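Local coordinates for Lin1944 protein (Listeria innocua, PDB 3D7L) that is of unknown function but is probably an oxidoreductase of the short-chain dehydrogenase/reductase family, at residues 133-138 with 152-157; 7-12 with 41-46. All blocks are in the same frame, centred on the assembly; numbering follows the deposited sequence.

Contact 1. Residues 133-138 with 152-157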
ATOM      1  N   GLY D 133      -1.641  -3.510  -2.739  1.00 28.68           N
ATOM      2  CA  GLY D 133      -0.274  -3.087  -3.006  1.00 28.52           C
ATOM      3  C   GLY D 133       0.505  -2.853  -1.718  1.00 28.48           C
ATOM      4  O   GLY D 133       1.667  -3.259  -1.597  1.00 28.41           O
ATOM      5  N   ALA D 134      -0.152  -2.224  -0.752  1.00 27.78           N
ATOM      6  CA  ALA D 134       0.457  -1.905   0.522  1.00 28.23           C
ATOM      7  C   ALA D 134       0.875  -3.183   1.256  1.00 27.53           C
ATOM      8  O   ALA D 134       1.990  -3.290   1.766  1.00 27.27           O
ATOM      9  CB  ALA D 134      -0.506  -1.125   1.363  1.00 27.38           C
ATOM     10  N   VAL D 135      -0.032  -4.144   1.289  1.00 28.02           N
ATOM     11  CA  VAL D 135       0.194  -5.396   2.021  1.00 27.85           C
ATOM     12  C   VAL D 135       1.278  -6.241   1.329  1.00 27.98           C
ATOM     13  O   VAL D 135       2.136  -6.869   2.005  1.00 27.56           O
ATOM     14  CB  VAL D 135      -1.155  -6.142   2.264  1.00 28.68           C
ATOM     15  CG1 VAL D 135      -0.942  -7.567   2.815  1.00 27.44           C
ATOM     16  CG2 VAL D 135      -2.032  -5.330   3.268  1.00 27.58           C
ATOM     17  N   THR D 136       1.304  -6.190  -0.008  1.00 27.81           N
ATOM     18  CA  THR D 136       2.273  -6.976  -0.794  1.00 27.30           C
ATOM     19  C   THR D 136       3.679  -6.479  -0.465  1.00 27.57           C
ATOM     20  O   THR D 136       4.572  -7.277  -0.101  1.00 27.67           O
ATOM     21  CB  THR D 136       2.014  -6.880  -2.326  1.00 27.31           C
ATOM     22  OG1 THR D 136       0.726  -7.427  -2.646  1.00 28.10           O
ATOM     23  CG2 THR D 136       3.051  -7.627  -3.108  1.00 25.49           C
ATOM     24  N   ALA D 137       3.848  -5.165  -0.569  1.00 26.79           N
ATOM     25  CA  ALA D 137       5.134  -4.500  -0.330  1.00 27.18           C
ATOM     26  C   ALA D 137       5.610  -4.602   1.118  1.00 26.73           C
ATOM     27  O   ALA D 137       6.796  -4.831   1.347  1.00 28.62           O
ATOM     28  CB  ALA D 137       5.068  -3.052  -0.761  1.00 25.88           C
ATOM     29  N   PHE D 138       4.711  -4.413   2.078  1.00 26.77           N
ATOM     30  CA  PHE D 138       5.027  -4.625   3.511  1.00 27.27           C
ATOM     31  C   PHE D 138       5.618  -6.012   3.766  1.00 26.42           C
ATOM     32  O   PHE D 138       6.675  -6.141   4.369  1.00 27.23           O
ATOM     33  CB  PHE D 138       3.798  -4.437   4.429  1.00 26.93           C
ATOM     34  CG  PHE D 138       4.056  -4.835   5.881  1.00 27.75           C
ATOM     35  CD1 PHE D 138       4.780  -3.985   6.734  1.00 27.22           C
ATOM     36  CD2 PHE D 138       3.619  -6.074   6.381  1.00 27.15           C
ATOM     37  CE1 PHE D 138       5.045  -4.354   8.076  1.00 27.53           C
ATOM     38  CE2 PHE D 138       3.883  -6.461   7.709  1.00 25.41           C
ATOM     39  CZ  PHE D 138       4.597  -5.596   8.569  1.00 25.73           C
ATOM     40  N   ILE D 152       7.096 -14.867   5.989  1.00 26.94           N
ATOM     41  CA  ILE D 152       5.877 -14.107   5.678  1.00 26.51           C
ATOM     42  C   ILE D 152       5.657 -14.023   4.166  1.00 26.86           C
ATOM     43  O   ILE D 152       6.539 -13.574   3.418  1.00 26.59           O
ATOM     44  CB  ILE D 152       5.872 -12.678   6.348  1.00 26.87           C
ATOM     45  CG1 ILE D 152       4.643 -11.866   5.899  1.00 25.39           C
ATOM     46  CG2 ILE D 152       7.182 -11.887   6.001  1.00 27.33           C
ATOM     47  CD1 ILE D 152       4.328 -10.680   6.816  1.00 24.68           C
ATOM     48  N   ASN D 153       4.479 -14.465   3.729  1.00 26.71           N
ATOM     49  CA  ASN D 153       4.103 -14.398   2.313  1.00 27.10           C
ATOM     50  C   ASN D 153       2.707 -13.799   2.142  1.00 25.92           C
ATOM     51  O   ASN D 153       1.976 -13.666   3.110  1.00 26.20           O
ATOM     52  CB  ASN D 153       4.096 -15.799   1.675  1.00 26.30           C
ATOM     53  CG  ASN D 153       5.429 -16.506   1.785  1.00 28.53           C
ATOM     54  OD1 ASN D 153       6.427 -16.052   1.221  1.00 28.41           O
ATOM     55  ND2 ASN D 153       5.448 -17.647   2.487  1.00 29.28           N
ATOM     56  N   THR D 154       2.338 -13.462   0.913  1.00 25.53           N
ATOM     57  CA  THR D 154       0.977 -13.034   0.643  1.00 26.16           C
ATOM     58  C   THR D 154       0.359 -13.922  -0.433  1.00 25.99           C
ATOM     59  O   THR D 154       1.073 -14.485  -1.275  1.00 26.64           O
ATOM     60  CB  THR D 154       0.863 -11.542   0.219  1.00 25.12           C
ATOM     61  OG1 THR D 154       1.704 -11.282  -0.900  1.00 28.27           O
ATOM     62  CG2 THR D 154       1.253 -10.635   1.356  1.00 27.27           C
ATOM     63  N   VAL D 155      -0.955 -14.060  -0.383  1.00 25.82           N
ATOM     64  CA  VAL D 155      -1.701 -14.772  -1.412  1.00 27.06           C
ATOM     65  C   VAL D 155      -2.617 -13.752  -2.094  1.00 27.19           C
ATOM     66  O   VAL D 155      -3.324 -12.997  -1.417  1.00 28.19           O
ATOM     67  CB  VAL D 155      -2.458 -15.978  -0.842  1.00 26.78           C
ATOM     68  CG1 VAL D 155      -3.375 -16.628  -1.925  1.00 26.00           C
ATOM     69  CG2 VAL D 155      -1.457 -17.008  -0.266  1.00 23.74           C
ATOM     70  N   SER D 156      -2.552 -13.698  -3.420  1.00 27.22           N
ATOM     71  CA  SER D 156      -3.328 -12.715  -4.203  1.00 28.02           C
ATOM     72  C   SER D 156      -4.306 -13.440  -5.124  1.00 28.15           C
ATOM     73  O   SER D 156      -3.927 -13.978  -6.167  1.00 27.35           O
ATOM     74  CB  SER D 156      -2.427 -11.800  -5.006  1.00 27.86           C
ATOM     75  OG  SER D 156      -3.214 -10.810  -5.665  1.00 29.43           O
ATOM     76  N   PRO D 157      -5.574 -13.496  -4.713  1.00 29.08           N
ATOM     77  CA  PRO D 157      -6.529 -14.204  -5.547  1.00 29.20           C
ATOM     78  C   PRO D 157      -7.199 -13.337  -6.597  1.00 29.20           C
ATOM     79  O   PRO D 157      -7.356 -12.117  -6.425  1.00 28.81           O
ATOM     80  CB  PRO D 157      -7.591 -14.679  -4.537  1.00 29.45           C
ATOM     81  CG  PRO D 157      -7.222 -14.017  -3.200  1.00 29.75           C
ATOM     82  CD  PRO D 157      -6.188 -13.004  -3.472  1.00 29.05           C
TER
HETATM   83  O   HOH W   1       0.459 -10.070  -2.875  1.00 19.28           O
HETATM   84  O   HOH W   2       4.259  -9.872  -0.775  1.00 25.83           O
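Thr136 and Thr154 meet through water rather than directly, with Thr136 OG1 standing 4.3 Å from Thr154 OG1. One water donates to Thr136 OG1 at 2.7 Å and also hydrogen-bonds Thr154 OG1 at 2.6 Å. A second water donates to the backbone carbonyl Thr136 O and reaches the same Thr154 hydroxyl, OG1, at 2.9 Å. That hydroxyl is therefore gripped by two waters, both anchored on a single helix residue, while Thr136 OG1 is also hydrogen-bonded to Asn132 O one turn back.

Helix 126-142 and strand 151-157 are the last two elements of a beta-alpha-beta unit that starts with strand 108-113, as in the Rossmann-type fold of short-chain dehydrogenases. The helix runs back over the sheet, its short segment at 151° to the strand with the axes 8.3 Å apart.

Van der Waals contacts flank the bridge. The Thr154 methyl, CG2, lies 3.9 Å from the carbonyl O of Val135 and 4.0 Å from Val135 CG1; with CG1 anti to the backbone N (chi1 170°), that branch extends to the methyl. Nearer the start of the strand, the extended side chain of Ile152 brings CD1 to within 4.3 Å of Phe138 CE2, oblique to the ring. Phe138 also packs on Ile94, Val97 and Leu98 of helix 79-100 and on Ala126 of the second subunit.

Contact 2. Residues 7-12 with 41-46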
ATOM      1  N   LEU D   7      -3.551 -20.157  13.609  1.00 27.95           N
ATOM      2  CA  LEU D   7      -4.613 -19.186  13.861  1.00 27.47           C
ATOM      3  C   LEU D   7      -5.101 -18.662  12.518  1.00 27.35           C
ATOM      4  O   LEU D   7      -4.339 -18.049  11.750  1.00 27.51           O
ATOM      5  CB  LEU D   7      -4.123 -18.034  14.743  1.00 27.31           C
ATOM      6  CG  LEU D   7      -5.127 -16.904  15.008  1.00 27.79           C
ATOM      7  CD1 LEU D   7      -6.329 -17.372  15.837  1.00 26.55           C
ATOM      8  CD2 LEU D   7      -4.432 -15.693  15.685  1.00 27.74           C
ATOM      9  N   LEU D   8      -6.364 -18.935  12.223  1.00 26.83           N
ATOM     10  CA  LEU D   8      -6.945 -18.540  10.956  1.00 26.82           C
ATOM     11  C   LEU D   8      -7.957 -17.431  11.194  1.00 27.09           C
ATOM     12  O   LEU D   8      -9.043 -17.677  11.754  1.00 27.99           O
ATOM     13  CB  LEU D   8      -7.594 -19.748  10.262  1.00 26.34           C
ATOM     14  CG  LEU D   8      -8.424 -19.526   8.986  1.00 26.89           C
ATOM     15  CD1 LEU D   8      -7.684 -18.736   7.907  1.00 25.56           C
ATOM     16  CD2 LEU D   8      -8.903 -20.867   8.440  1.00 26.27           C
ATOM     17  N   ILE D   9      -7.591 -16.215  10.787  1.00 27.29           N
ATOM     18  CA  ILE D   9      -8.468 -15.042  10.942  1.00 28.08           C
ATOM     19  C   ILE D   9      -9.243 -14.874   9.653  1.00 28.33           C
ATOM     20  O   ILE D   9      -8.643 -14.794   8.582  1.00 28.01           O
ATOM     21  CB  ILE D   9      -7.664 -13.743  11.293  1.00 28.56           C
ATOM     22  CG1 ILE D   9      -6.897 -13.954  12.601  1.00 30.30           C
ATOM     23  CG2 ILE D   9      -8.603 -12.527  11.493  1.00 27.89           C
ATOM     24  CD1 ILE D   9      -5.424 -13.640  12.533  1.00 31.31           C
ATOM     25  N   GLY D  10     -10.578 -14.843   9.756  1.00 29.23           N
ATOM     26  CA  GLY D  10     -11.453 -14.709   8.577  1.00 29.14           C
ATOM     27  C   GLY D  10     -12.024 -16.044   8.121  1.00 29.49           C
ATOM     28  O   GLY D  10     -12.470 -16.173   6.986  1.00 29.19           O
ATOM     29  N   ALA D  11     -12.023 -17.030   9.015  1.00 29.83           N
ATOM     30  CA  ALA D  11     -12.363 -18.418   8.673  1.00 31.56           C
ATOM     31  C   ALA D  11     -13.781 -18.628   8.130  1.00 32.58           C
ATOM     32  O   ALA D  11     -14.000 -19.553   7.357  1.00 32.28           O
ATOM     33  CB  ALA D  11     -12.111 -19.346   9.853  1.00 30.79           C
ATOM     34  N   SER D  12     -14.723 -17.767   8.525  1.00 33.78           N
ATOM     35  CA  SER D  12     -16.118 -17.885   8.087  1.00 35.29           C
ATOM     36  C   SER D  12     -16.403 -17.293   6.695  1.00 35.50           C
ATOM     37  O   SER D  12     -17.471 -17.536   6.135  1.00 35.48           O
ATOM     38  CB  SER D  12     -17.056 -17.254   9.121  1.00 35.64           C
ATOM     39  OG  SER D  12     -16.898 -15.848   9.094  1.00 38.37           O
ATOM     40  N   VAL D  41     -12.023 -11.075  17.237  1.00 26.77           N
ATOM     41  CA  VAL D  41     -11.095  -9.961  17.029  1.00 26.16           C
ATOM     42  C   VAL D  41     -11.759  -8.905  16.125  1.00 25.88           C
ATOM     43  O   VAL D  41     -12.434  -9.239  15.156  1.00 25.11           O
ATOM     44  CB  VAL D  41      -9.688 -10.444  16.480  1.00 25.86           C
ATOM     45  CG1 VAL D  41      -9.788 -11.067  15.081  1.00 25.00           C
ATOM     46  CG2 VAL D  41      -8.632  -9.309  16.510  1.00 26.48           C
ATOM     47  N   ASP D  42     -11.637  -7.644  16.525  1.00 25.89           N
ATOM     48  CA  ASP D  42     -11.892  -6.503  15.645  1.00 26.19           C
ATOM     49  C   ASP D  42     -10.516  -6.016  15.204  1.00 25.95           C
ATOM     50  O   ASP D  42      -9.788  -5.396  16.005  1.00 25.60           O
ATOM     51  CB  ASP D  42     -12.640  -5.379  16.378  1.00 26.20           C
ATOM     52  CG  ASP D  42     -12.894  -4.171  15.489  1.00 27.22           C
ATOM     53  OD1 ASP D  42     -12.328  -4.106  14.377  1.00 31.71           O
ATOM     54  OD2 ASP D  42     -13.654  -3.272  15.905  1.00 29.69           O
ATOM     55  N   ILE D  43     -10.166  -6.301  13.942  1.00 26.30           N
ATOM     56  CA  ILE D  43      -8.833  -6.010  13.430  1.00 26.43           C
ATOM     57  C   ILE D  43      -8.613  -4.516  13.249  1.00 27.22           C
ATOM     58  O   ILE D  43      -7.460  -4.099  13.047  1.00 28.45           O
ATOM     59  CB  ILE D  43      -8.506  -6.739  12.083  1.00 26.19           C
ATOM     60  CG1 ILE D  43      -9.342  -6.162  10.926  1.00 25.85           C
ATOM     61  CG2 ILE D  43      -8.604  -8.280  12.237  1.00 26.69           C
ATOM     62  CD1 ILE D  43      -9.032  -6.748   9.516  1.00 27.00           C
ATOM     63  N   THR D  44      -9.690  -3.729  13.261  1.00 27.00           N
ATOM     64  CA  THR D  44      -9.554  -2.250  13.226  1.00 27.72           C
ATOM     65  C   THR D  44      -9.182  -1.660  14.593  1.00 28.75           C
ATOM     66  O   THR D  44      -8.890  -0.456  14.707  1.00 29.65           O
ATOM     67  CB  THR D  44     -10.805  -1.514  12.706  1.00 27.04           C
ATOM     68  OG1 THR D  44     -11.793  -1.485  13.730  1.00 27.06           O
ATOM     69  CG2 THR D  44     -11.379  -2.164  11.443  1.00 27.28           C
ATOM     70  N   ASN D  45      -9.183  -2.503  15.623  1.00 29.09           N
ATOM     71  CA  ASN D  45      -8.913  -2.056  16.969  1.00 29.90           C
ATOM     72  C   ASN D  45      -7.676  -2.767  17.541  1.00 30.61           C
ATOM     73  O   ASN D  45      -7.671  -3.988  17.717  1.00 29.88           O
ATOM     74  CB  ASN D  45     -10.185  -2.268  17.802  1.00 30.38           C
ATOM     75  CG  ASN D  45     -10.057  -1.787  19.223  1.00 31.12           C
ATOM     76  OD1 ASN D  45      -9.303  -2.359  20.029  1.00 33.74           O
ATOM     77  ND2 ASN D  45     -10.822  -0.756  19.560  1.00 28.79           N
ATOM     78  N   ILE D  46      -6.624  -1.982  17.793  1.00 31.63           N
ATOM     79  CA  ILE D  46      -5.332  -2.444  18.338  1.00 32.11           C
ATOM     80  C   ILE D  46      -5.449  -3.264  19.636  1.00 32.25           C
ATOM     81  O   ILE D  46      -4.905  -4.375  19.723  1.00 32.70           O
ATOM     82  CB  ILE D  46      -4.391  -1.229  18.565  1.00 32.96           C
ATOM     83  CG1 ILE D  46      -4.015  -0.579  17.228  1.00 34.59           C
ATOM     84  CG2 ILE D  46      -3.122  -1.610  19.309  1.00 33.60           C
ATOM     85  CD1 ILE D  46      -3.685   0.918  17.356  1.00 38.74           C
TER
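With chi1 of -59°, Ile9 places CG2 anti to its backbone N and sends this methyl across to Val41, whose CG1 sits between the backbone N and the carbonyl carbon (chi1 65°). The two methyls, Ile9 CG2 and Val41 CG1, meet at 4.1 Å, and the side chains cross at about a right angle. Ile9 CG2 has a second neighbour in Ile43 CG2, at 4.3 Å, so this one methyl meets both Val41 and Ile43.

Ile9 ends strand 5-9 of the parallel Rossmann-type sheet, and the loop from Val41 leads from strand 39-40 into helix 46-56. A type I turn from Asp42 to Asn45 shapes it, closed by Asn45 N to Asp42 O at 3.0 Å. Asp42 OD1 takes two bonds from the same face of its carboxylate: Thr44 OG1 on the syn side, 29° out of the plane, and Thr44 N from above the plane, making an Asx turn. Asn45 then N-caps the helix, its OD1 accepting from Ser48 N.

Between strand end and loop the contact is purely aliphatic, while polar bonds are spent within the loop and on the first turn of helix 46-56. Methyl packing of this kind depends on close fit and exclusion of water and prescribes no bond direction.

Contacts 1 and 2 reach the same parallel sheet on opposite sides of the chain's centre, with their own centres about 17 Å apart and nearest atoms about 9 Å apart, so they do not touch. Strand 5-9 of contact 2 and strand 151-157 of contact 1 are separated in the sheet by strands 59-64 and 108-113. Helix 79-100 spans the distance: its Leu96 packs on Ile9 and Ile43, while neighbouring residues of the same helix pack on Phe138. In short-chain dehydrogenases the turn after the first strand generally lies beside the dinucleotide pocket, so contact 2 is probably close to any cofactor site here.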